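Local structure of amide synthase (Vibrio cholerae, 1L5A) at residues M1-K6 and I313-Q318; V46-L51 and A156-Y161; E81-A86 and Y111-S116; N363-G368 and C375-A380. The protein is a nonribosomal peptide synthetase condensation enzyme of vibriobactin biosynthesis, an amide synthase that probably joins an acyl group to an amine. All blocks are in the same frame, centred on the assembly; numbering follows the deposited sequence.

In the fold
The N terminus opens interaction 1, whose loop closes only when residues 1-6 meet helix 313-319, about 307 residues further on. Interaction 2 falls within that span. It joins the residues following helix 35-47 to the loop before helix 161-172. Interaction 3 falls within interaction 2 and packs helix 82-94 on strand 107-114 of the five-stranded sheet. Interaction 4 follows in series as the hairpin 362-368/374-381 of the four-stranded sheet. Interactions 1 and 2 touch through Leu-2 and Tyr-161. Interactions 1 and 3 lie on opposite sides of the chain's centre, with centres about 42 Å apart. No contacts cross along the chain.

Interaction 1: M1-K6 and I313-Q318; sequences MLLAQK and IEQIEQ
The side chain of Leu-3 lies against Glu-314 and Gln-315 on helix 313-319. Its CG is anti to the backbone N (chi1 -178°), which sets this branch point against the helix, with Leu-3 CG 3.9 Å from Glu-314 CB. The two side chains slide past each other in opposite directions. The methyl CD2 of Leu-3 reaches the helix backbone, 3.8 Å from Gln-315 N. It also lies 3.9 Å from Gln-315 CB, and here the two side chains cross at about a right angle. Gln-318 lies loosely beside Leu-3 and also packs on Gln-231 of the second subunit.

Ala-4 gives backbone contact, its CA 4.2 Å from Glu-314 OE2. The other oxygen of Glu-314, OE1, forms a salt bridge with Arg-312, so its charge is met beside this contact.

The N-terminal turn is held by its own bonds. Leu-2 N gives an almost straight bond to Gln-5 OE1, 2.9 Å, in the carbonyl plane and on a lone pair. Leu-2 O accepts from both Gln-5 N and Lys-6 N. Gln-5 NE2 in turn bonds to Ile-127 O, within the HHxxxDG signature of condensation domains.

This is surface packing, largely apolar. It joins the start of the chain to a helix of the C-terminal half in the two-lobed, chloramphenicol acetyltransferase-like fold of condensation domains.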
# COMPACT_ATOMS: atom_id res chain seq x y z
N MET A 1 -0.37 6.29 -25.95
CA MET A 1 -1.15 5.02 -26.02
C MET A 1 -0.60 4.01 -25.01
O MET A 1 0.62 3.87 -24.85
CB MET A 1 -1.07 4.42 -27.42
CG MET A 1 -1.99 3.23 -27.62
SD MET A 1 -1.81 2.47 -29.25
CE MET A 1 -2.34 3.74 -30.38
N LEU A 2 -1.50 3.32 -24.32
CA LEU A 2 -1.12 2.33 -23.32
C LEU A 2 -0.75 0.98 -23.95
O LEU A 2 -1.35 0.55 -24.94
CB LEU A 2 -2.29 2.11 -22.35
CG LEU A 2 -2.70 3.25 -21.42
CD1 LEU A 2 -4.01 2.87 -20.71
CD2 LEU A 2 -1.56 3.51 -20.43
N LEU A 3 0.24 0.31 -23.36
CA LEU A 3 0.65 -0.99 -23.88
C LEU A 3 -0.57 -1.85 -24.22
O LEU A 3 -0.65 -2.44 -25.29
CB LEU A 3 1.52 -1.70 -22.84
CG LEU A 3 2.07 -3.05 -23.28
CD1 LEU A 3 2.91 -2.91 -24.55
CD2 LEU A 3 2.88 -3.62 -22.14
N ALA A 4 -1.54 -1.90 -23.31
CA ALA A 4 -2.75 -2.69 -23.53
C ALA A 4 -3.54 -2.28 -24.79
O ALA A 4 -4.33 -3.08 -25.32
CB ALA A 4 -3.65 -2.62 -22.29
N GLN A 5 -3.35 -1.05 -25.27
CA GLN A 5 -4.06 -0.59 -26.48
C GLN A 5 -3.29 -0.91 -27.76
O GLN A 5 -3.89 -1.03 -28.83
CB GLN A 5 -4.32 0.92 -26.43
CG GLN A 5 -5.24 1.38 -25.29
CD GLN A 5 -5.31 2.89 -25.12
OE1 GLN A 5 -4.30 3.54 -24.87
NE2 GLN A 5 -6.50 3.45 -25.27
N LYS A 6 -1.96 -1.04 -27.66
CA LYS A 6 -1.12 -1.32 -28.83
C LYS A 6 -1.59 -2.52 -29.68
O LYS A 6 -1.78 -2.40 -30.89
CB LYS A 6 0.34 -1.55 -28.40
CG LYS A 6 1.01 -0.38 -27.67
CD LYS A 6 1.73 0.57 -28.63
CE LYS A 6 2.27 1.84 -27.91
NZ LYS A 6 3.38 1.62 -26.93
N ILE A 313 0.18 -8.61 -19.89
CA ILE A 313 0.54 -9.86 -20.53
C ILE A 313 1.40 -9.57 -21.77
O ILE A 313 2.27 -10.35 -22.12
CB ILE A 313 -0.72 -10.67 -20.93
CG1 ILE A 313 -0.31 -12.06 -21.45
CG2 ILE A 313 -1.52 -9.92 -22.00
CD1 ILE A 313 0.13 -13.02 -20.38
N GLU A 314 1.15 -8.44 -22.42
CA GLU A 314 1.93 -8.08 -23.59
C GLU A 314 3.36 -7.93 -23.15
O GLU A 314 4.29 -8.30 -23.87
CB GLU A 314 1.45 -6.76 -24.21
CG GLU A 314 0.05 -6.78 -24.82
CD GLU A 314 -1.06 -6.66 -23.78
OE1 GLU A 314 -0.74 -6.35 -22.61
OE2 GLU A 314 -2.25 -6.84 -24.14
N GLN A 315 3.53 -7.37 -21.95
CA GLN A 315 4.85 -7.15 -21.37
C GLN A 315 5.46 -8.51 -21.06
O GLN A 315 6.63 -8.75 -21.35
CB GLN A 315 4.75 -6.32 -20.08
CG GLN A 315 6.11 -5.99 -19.46
CD GLN A 315 6.94 -5.19 -20.42
OE1 GLN A 315 6.53 -4.11 -20.87
NE2 GLN A 315 8.11 -5.71 -20.77
N ILE A 316 4.67 -9.40 -20.47
CA ILE A 316 5.13 -10.75 -20.18
C ILE A 316 5.62 -11.36 -21.51
O ILE A 316 6.72 -11.90 -21.57
CB ILE A 316 4.02 -11.64 -19.58
CG1 ILE A 316 3.57 -11.11 -18.22
CG2 ILE A 316 4.52 -13.06 -19.43
CD1 ILE A 316 2.58 -12.01 -17.50
N GLU A 317 4.82 -11.25 -22.57
CA GLU A 317 5.24 -11.81 -23.85
C GLU A 317 6.66 -11.35 -24.17
O GLU A 317 7.52 -12.17 -24.52
CB GLU A 317 4.30 -11.39 -25.00
CG GLU A 317 2.85 -11.90 -24.89
CD GLU A 317 1.95 -11.39 -26.02
OE1 GLU A 317 2.17 -10.26 -26.51
OE2 GLU A 317 1.01 -12.13 -26.42
N GLN A 318 6.92 -10.04 -24.05
CA GLN A 318 8.26 -9.51 -24.32
C GLN A 318 9.29 -10.13 -23.38
O GLN A 318 10.38 -10.51 -23.80
CB GLN A 318 8.31 -7.99 -24.16
CG GLN A 318 7.71 -7.18 -25.29
CD GLN A 318 7.99 -5.69 -25.11
OE1 GLN A 318 9.15 -5.27 -25.06
NE2 GLN A 318 6.91 -4.87 -25.01

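Interaction 2: V46-L51 and A156-Y161; sequences VSEIDL and AAFKPY
Two acidic side chains of 46-51 each take a backbone N-H of 156-161. Glu-48 OE1 accepts from Phe-158 N at 3.0 Å. The donor comes from above the carboxylate plane, 45° out of it. Asp-50 OD2 accepts from Tyr-161 N at 3.1 Å, on the anti lone pair that points away from OD1. The touching parts of the two segments run nearly the same way, 17° apart.

Apolar groups fill in beside them. CB of Ala-157 lies against the carboxylate end of Glu-48. Ile-49 and Phe-158 lie side by side, pointing the same way, with Ile-49 CG1 3.9 Å from Phe-158 CD1. Leu-51 puts CD1 over one face of the Tyr-161 ring, 3.7 Å from its centroid and 15° off the normal, a CH-pi contact. CB of Tyr-161 packs on CB of Asp-50 at 3.7 Å.

A second shell positions the acids. Glu-48 OE2 makes a salt bridge with Arg-140 and a hydrogen bond with His-144, both on helix 131-150. Asp-50 OD1 makes a salt bridge with Arg-53. Phe-158 also packs on Arg-140 and Pro-272.

Each carboxylate thus holds a loop N-H and at least one basic side chain: Arg-140 and His-144 at Glu-48, Arg-53 at Asp-50. These partners would favour the charged form of both acids. The loop leading to helix 161-172 is fixed through its backbone N-H groups, with the Phe-158 and Tyr-161 rings packed beside them.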
# COMPACT_ATOMS: atom_id res chain seq x y z
N VAL A 46 -22.23 10.01 -21.07
CA VAL A 46 -21.19 10.09 -22.08
C VAL A 46 -20.20 11.24 -21.84
O VAL A 46 -19.01 11.13 -22.16
CB VAL A 46 -21.84 10.19 -23.50
CG1 VAL A 46 -20.87 10.70 -24.49
CG2 VAL A 46 -22.30 8.80 -23.95
N SER A 47 -20.66 12.34 -21.27
CA SER A 47 -19.77 13.47 -21.00
C SER A 47 -18.72 13.12 -19.99
O SER A 47 -17.60 13.62 -20.05
CB SER A 47 -20.54 14.67 -20.46
OG SER A 47 -21.34 15.18 -21.51
N GLU A 48 -19.08 12.26 -19.06
CA GLU A 48 -18.16 11.84 -18.01
C GLU A 48 -17.06 10.88 -18.45
O GLU A 48 -16.10 10.67 -17.71
CB GLU A 48 -18.95 11.21 -16.86
CG GLU A 48 -19.96 12.15 -16.18
CD GLU A 48 -20.69 11.46 -15.04
OE1 GLU A 48 -20.20 10.41 -14.57
OE2 GLU A 48 -21.74 11.98 -14.60
N ILE A 49 -17.18 10.31 -19.66
CA ILE A 49 -16.20 9.34 -20.13
C ILE A 49 -15.19 9.97 -21.06
O ILE A 49 -15.41 10.05 -22.26
CB ILE A 49 -16.89 8.17 -20.87
CG1 ILE A 49 -18.05 7.65 -20.03
CG2 ILE A 49 -15.90 7.03 -21.12
CD1 ILE A 49 -18.76 6.46 -20.64
N ASP A 50 -14.06 10.41 -20.52
CA ASP A 50 -13.05 11.06 -21.33
C ASP A 50 -12.53 10.25 -22.51
O ASP A 50 -12.30 10.79 -23.59
CB ASP A 50 -11.86 11.46 -20.47
CG ASP A 50 -12.16 12.62 -19.57
OD1 ASP A 50 -12.98 13.47 -19.96
OD2 ASP A 50 -11.56 12.70 -18.47
N LEU A 51 -12.34 8.96 -22.31
CA LEU A 51 -11.81 8.13 -23.38
C LEU A 51 -12.73 8.08 -24.62
O LEU A 51 -12.25 7.88 -25.73
CB LEU A 51 -11.50 6.72 -22.85
CG LEU A 51 -10.39 5.98 -23.59
CD1 LEU A 51 -9.12 6.84 -23.65
CD2 LEU A 51 -10.12 4.66 -22.89
N ALA A 156 -21.47 11.26 -7.61
CA ALA A 156 -20.25 11.61 -8.29
C ALA A 156 -20.08 11.01 -9.68
O ALA A 156 -20.53 9.89 -9.98
CB ALA A 156 -19.06 11.27 -7.43
N ALA A 157 -19.41 11.80 -10.51
CA ALA A 157 -19.09 11.48 -11.88
C ALA A 157 -17.84 10.59 -11.96
O ALA A 157 -17.11 10.45 -10.99
CB ALA A 157 -18.82 12.77 -12.63
N PHE A 158 -17.62 9.99 -13.12
CA PHE A 158 -16.44 9.16 -13.33
C PHE A 158 -15.24 10.08 -13.15
O PHE A 158 -15.32 11.27 -13.48
CB PHE A 158 -16.45 8.61 -14.76
CG PHE A 158 -17.51 7.58 -15.02
CD1 PHE A 158 -18.35 7.69 -16.13
CD2 PHE A 158 -17.63 6.46 -14.19
CE1 PHE A 158 -19.30 6.71 -16.41
CE2 PHE A 158 -18.58 5.47 -14.47
CZ PHE A 158 -19.42 5.59 -15.58
N LYS A 159 -14.13 9.57 -12.63
CA LYS A 159 -12.93 10.38 -12.46
C LYS A 159 -12.36 10.57 -13.86
O LYS A 159 -12.60 9.76 -14.75
CB LYS A 159 -11.92 9.64 -11.59
CG LYS A 159 -12.43 9.18 -10.22
CD LYS A 159 -12.19 10.23 -9.15
CE LYS A 159 -12.73 9.76 -7.79
NZ LYS A 159 -12.17 8.45 -7.30
N PRO A 160 -11.58 11.64 -14.09
CA PRO A 160 -11.02 11.83 -15.44
C PRO A 160 -10.07 10.72 -15.82
O PRO A 160 -9.45 10.11 -14.95
CB PRO A 160 -10.30 13.19 -15.34
CG PRO A 160 -10.14 13.42 -13.87
CD PRO A 160 -11.36 12.83 -13.25
N TYR A 161 -9.97 10.44 -17.12
CA TYR A 161 -9.10 9.38 -17.59
C TYR A 161 -7.66 9.70 -17.19
O TYR A 161 -6.87 8.80 -16.93
CB TYR A 161 -9.19 9.23 -19.12
CG TYR A 161 -8.39 8.05 -19.69
CD1 TYR A 161 -8.74 6.74 -19.38
CD2 TYR A 161 -7.30 8.25 -20.54
CE1 TYR A 161 -8.05 5.67 -19.90
CE2 TYR A 161 -6.60 7.18 -21.07
CZ TYR A 161 -6.98 5.90 -20.75
OH TYR A 161 -6.35 4.82 -21.32

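Interaction 3: E81-A86 and Y111-S116; sequences EAEPLA and YRLSHS
The CH-pi contact is between Ala-86 and Tyr-111. CB of Ala-86 sits over the centre of one face of the Tyr-111 ring, 3.7 Å from the centroid and 13° off the normal. The Tyr-111 chi1 of -56° puts CG beside the backbone N, and CG is the ring atom nearest Ala-86 CB. The ring hydroxyl bonds to Gln-109 OE1, and the ring also packs on Gln-89, Ile-90 and Leu-76.

The other contacts are aliphatic and centre on Leu-113. Its CD2 lies 4.2 Å from Ala-82 CB and 4.1 Å from Ala-86 CB, so one methyl touches two successive turns of the helix. The same CD2 is 3.9 Å from the carbonyl O of Ala-82. Its other methyl, CD1, meets CG of Glu-83 at 4.1 Å, the two side chains crossing at about a right angle.

Residues 114-116 hold themselves by a polar bond. Ser-114 OG accepts from Ser-116 N at 3.0 Å, which makes an ST turn. Leu-113 and Ser-114 form a classic beta bulge against strand 117-125.

The short segments 82-86 and 111-114 run nearly antiparallel, their axes 8.9 Å apart. They belong to a beta-alpha-beta unit with strand 72-75, which lies parallel to 107-114 in the five-stranded sheet. The interface is made mostly of methyl groups and one ring face. Cohesion there rests on dispersion and burial of apolar surface.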
# COMPACT_ATOMS: atom_id res chain seq x y z
N GLU A 81 -43.13 0.65 -39.42
CA GLU A 81 -41.91 -0.16 -39.55
C GLU A 81 -40.83 0.49 -38.66
O GLU A 81 -39.66 0.62 -39.07
CB GLU A 81 -41.45 -0.20 -41.01
N ALA A 82 -41.24 0.90 -37.46
CA ALA A 82 -40.34 1.56 -36.51
C ALA A 82 -39.15 0.67 -36.15
O ALA A 82 -38.00 1.09 -36.28
CB ALA A 82 -41.10 1.94 -35.26
N GLU A 83 -39.43 -0.55 -35.70
CA GLU A 83 -38.37 -1.46 -35.32
C GLU A 83 -37.42 -1.75 -36.48
O GLU A 83 -36.21 -1.55 -36.37
CB GLU A 83 -38.95 -2.75 -34.77
CG GLU A 83 -39.64 -2.59 -33.43
CD GLU A 83 -39.50 -3.84 -32.59
OE1 GLU A 83 -38.35 -4.21 -32.29
OE2 GLU A 83 -40.53 -4.44 -32.24
N PRO A 84 -37.96 -2.24 -37.61
CA PRO A 84 -37.07 -2.52 -38.73
C PRO A 84 -36.26 -1.28 -39.13
O PRO A 84 -35.10 -1.38 -39.54
CB PRO A 84 -38.04 -2.96 -39.82
CG PRO A 84 -39.02 -3.76 -39.02
CD PRO A 84 -39.28 -2.85 -37.83
N LEU A 85 -36.87 -0.11 -38.99
CA LEU A 85 -36.16 1.10 -39.36
C LEU A 85 -34.97 1.30 -38.41
O LEU A 85 -33.86 1.62 -38.85
CB LEU A 85 -37.10 2.30 -39.29
CG LEU A 85 -36.90 3.36 -40.40
CD1 LEU A 85 -35.38 3.62 -40.63
CD2 LEU A 85 -37.57 2.87 -41.70
N ALA A 86 -35.21 1.11 -37.11
CA ALA A 86 -34.15 1.27 -36.13
C ALA A 86 -33.02 0.25 -36.38
O ALA A 86 -31.85 0.63 -36.48
CB ALA A 86 -34.72 1.13 -34.71
N TYR A 111 -33.77 5.30 -29.90
CA TYR A 111 -35.01 5.23 -30.67
C TYR A 111 -36.25 5.09 -29.84
O TYR A 111 -36.36 4.18 -29.02
CB TYR A 111 -35.00 4.05 -31.65
CG TYR A 111 -33.84 4.02 -32.59
CD1 TYR A 111 -32.70 3.27 -32.30
CD2 TYR A 111 -33.86 4.78 -33.76
CE1 TYR A 111 -31.59 3.28 -33.15
CE2 TYR A 111 -32.76 4.79 -34.61
CZ TYR A 111 -31.63 4.05 -34.30
OH TYR A 111 -30.52 4.13 -35.10
N ARG A 112 -37.21 5.97 -30.07
CA ARG A 112 -38.48 5.87 -29.39
C ARG A 112 -39.30 5.09 -30.42
O ARG A 112 -39.65 5.61 -31.48
CB ARG A 112 -39.08 7.26 -29.14
CG ARG A 112 -40.45 7.25 -28.45
CD ARG A 112 -40.90 8.66 -28.06
NE ARG A 112 -42.35 8.76 -27.95
CZ ARG A 112 -43.04 8.75 -26.81
NH1 ARG A 112 -42.42 8.65 -25.64
NH2 ARG A 112 -44.36 8.83 -26.84
N LEU A 113 -39.56 3.82 -30.13
CA LEU A 113 -40.32 2.98 -31.04
C LEU A 113 -41.81 3.21 -30.84
O LEU A 113 -42.57 3.29 -31.80
CB LEU A 113 -39.98 1.51 -30.78
CG LEU A 113 -38.49 1.19 -30.93
CD1 LEU A 113 -38.20 -0.22 -30.43
CD2 LEU A 113 -38.09 1.35 -32.39
N SER A 114 -42.21 3.31 -29.58
CA SER A 114 -43.59 3.57 -29.21
C SER A 114 -43.49 4.32 -27.87
O SER A 114 -42.39 4.54 -27.38
CB SER A 114 -44.33 2.25 -29.05
OG SER A 114 -44.31 1.79 -27.71
N HIS A 115 -44.60 4.71 -27.27
CA HIS A 115 -44.50 5.42 -26.01
C HIS A 115 -43.98 4.52 -24.88
O HIS A 115 -43.49 5.01 -23.87
CB HIS A 115 -45.85 6.04 -25.62
CG HIS A 115 -46.88 5.02 -25.21
ND1 HIS A 115 -47.38 4.07 -26.07
CD2 HIS A 115 -47.52 4.83 -24.03
CE1 HIS A 115 -48.28 3.33 -25.44
NE2 HIS A 115 -48.38 3.77 -24.20
N SER A 116 -44.07 3.21 -25.06
CA SER A 116 -43.61 2.28 -24.03
C SER A 116 -42.42 1.42 -24.48
O SER A 116 -42.02 0.47 -23.80
CB SER A 116 -44.75 1.35 -23.65
OG SER A 116 -45.19 0.66 -24.81

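Interaction 4: N363-G368 and C375-A380; sequences NFTFRG and CLDITA
A beta hairpin joins strands 362-368 and 374-381, which pair antiparallel. Asn-363 with Thr-379, Thr-365 with Asp-377 and Arg-367 with Cys-375 are the hydrogen-bonded pairs, each with two backbone bonds. Asp-377 N lies 2.7 Å from Thr-365 O. Arg-367 N lies 3.0 Å from Cys-375 O. Phe-364 with Ile-378 and Phe-366 with Leu-376 are the non-hydrogen-bonded pairs between them.

Those four side chains share one face of the sheet. Leu-376 CD1 lies over one face of the Phe-366 ring, 4.0 Å from its centroid, a CH-pi contact. Ile-378 CD1 meets the Phe-364 ring at its edge. On the other face Arg-367 NH1 makes a salt bridge with Asp-377 OD1 at 3.0 Å. The bond is weak in angle (124°).

Asp-377 OD1 also bonds to Ser-212, and Thr-379 OG1 to Ser-210, on strand 208-214. Strand 333-337 pairs with the edge of 362-368 turned away from 374-381. Helix 387-409 packs on the phenylalanine-bearing face, where Phe-364 meets Phe-397 and His-393 edge-to-face and Ile-378 packs on Cys-394.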
# COMPACT_ATOMS: atom_id res chain seq x y z
N ASN A 363 -13.81 -21.08 -25.70
CA ASN A 363 -14.15 -20.18 -24.61
C ASN A 363 -15.33 -20.72 -23.77
O ASN A 363 -16.35 -21.16 -24.31
CB ASN A 363 -14.52 -18.84 -25.23
CG ASN A 363 -14.66 -17.72 -24.22
OD1 ASN A 363 -13.76 -16.88 -24.09
ND2 ASN A 363 -15.78 -17.70 -23.50
N PHE A 364 -15.17 -20.71 -22.45
CA PHE A 364 -16.24 -21.14 -21.56
C PHE A 364 -16.73 -19.87 -20.90
O PHE A 364 -15.96 -19.15 -20.28
CB PHE A 364 -15.72 -22.13 -20.51
CG PHE A 364 -15.16 -23.38 -21.11
CD1 PHE A 364 -13.78 -23.59 -21.14
CD2 PHE A 364 -15.99 -24.30 -21.74
CE1 PHE A 364 -13.24 -24.70 -21.80
CE2 PHE A 364 -15.46 -25.40 -22.40
CZ PHE A 364 -14.08 -25.60 -22.43
N THR A 365 -18.02 -19.59 -21.04
CA THR A 365 -18.57 -18.39 -20.46
C THR A 365 -19.76 -18.66 -19.55
O THR A 365 -20.63 -19.47 -19.84
CB THR A 365 -18.97 -17.40 -21.54
OG1 THR A 365 -17.80 -16.70 -21.97
CG2 THR A 365 -19.99 -16.41 -21.01
N PHE A 366 -19.76 -17.98 -18.41
CA PHE A 366 -20.85 -18.14 -17.48
C PHE A 366 -21.53 -16.79 -17.33
O PHE A 366 -20.93 -15.83 -16.84
CB PHE A 366 -20.33 -18.62 -16.14
CG PHE A 366 -19.92 -20.06 -16.13
CD1 PHE A 366 -18.59 -20.43 -16.27
CD2 PHE A 366 -20.87 -21.07 -15.93
CE1 PHE A 366 -18.20 -21.79 -16.21
CE2 PHE A 366 -20.50 -22.42 -15.86
CZ PHE A 366 -19.16 -22.78 -16.00
N ARG A 367 -22.77 -16.69 -17.80
CA ARG A 367 -23.50 -15.44 -17.69
C ARG A 367 -24.68 -15.63 -16.75
O ARG A 367 -25.41 -16.63 -16.82
CB ARG A 367 -23.97 -14.93 -19.06
CG ARG A 367 -24.07 -15.99 -20.16
CD ARG A 367 -24.56 -15.40 -21.50
NE ARG A 367 -26.01 -15.29 -21.52
CZ ARG A 367 -26.83 -16.31 -21.78
NH1 ARG A 367 -26.34 -17.51 -22.05
NH2 ARG A 367 -28.15 -16.13 -21.73
N GLY A 368 -24.85 -14.67 -15.85
CA GLY A 368 -25.94 -14.73 -14.90
C GLY A 368 -25.44 -14.78 -13.47
O GLY A 368 -24.40 -14.21 -13.12
N CYS A 375 -26.24 -19.41 -16.90
CA CYS A 375 -26.02 -20.21 -18.11
C CYS A 375 -24.54 -20.34 -18.47
O CYS A 375 -23.71 -19.50 -18.10
CB CYS A 375 -26.78 -19.61 -19.29
SG CYS A 375 -28.52 -19.37 -18.96
N LEU A 376 -24.22 -21.43 -19.17
CA LEU A 376 -22.86 -21.71 -19.62
C LEU A 376 -22.87 -21.68 -21.13
O LEU A 376 -23.69 -22.35 -21.75
CB LEU A 376 -22.40 -23.09 -19.15
CG LEU A 376 -21.19 -23.65 -19.92
CD1 LEU A 376 -20.00 -22.73 -19.76
CD2 LEU A 376 -20.83 -25.03 -19.40
N ASP A 377 -21.98 -20.90 -21.72
CA ASP A 377 -21.89 -20.82 -23.16
C ASP A 377 -20.55 -21.38 -23.59
O ASP A 377 -19.51 -20.89 -23.13
CB ASP A 377 -21.98 -19.38 -23.64
CG ASP A 377 -23.24 -18.69 -23.19
OD1 ASP A 377 -24.31 -19.35 -23.15
OD2 ASP A 377 -23.17 -17.48 -22.89
N ILE A 378 -20.57 -22.40 -24.44
CA ILE A 378 -19.33 -23.00 -24.94
C ILE A 378 -19.16 -22.53 -26.38
O ILE A 378 -19.85 -22.99 -27.27
CB ILE A 378 -19.40 -24.54 -24.91
CG1 ILE A 378 -19.94 -25.02 -23.56
CG2 ILE A 378 -18.02 -25.12 -25.14
CD1 ILE A 378 -19.13 -24.57 -22.39
N THR A 379 -18.25 -21.59 -26.60
CA THR A 379 -18.00 -21.04 -27.92
C THR A 379 -16.60 -21.34 -28.45
O THR A 379 -15.60 -21.21 -27.73
CB THR A 379 -18.17 -19.53 -27.89
OG1 THR A 379 -19.53 -19.22 -27.57
CG2 THR A 379 -17.78 -18.90 -29.21
N ALA A 380 -16.52 -21.75 -29.71
CA ALA A 380 -15.24 -22.06 -30.33
C ALA A 380 -15.14 -21.41 -31.69
O ALA A 380 -16.14 -21.22 -32.37
CB ALA A 380 -15.07 -23.56 -30.47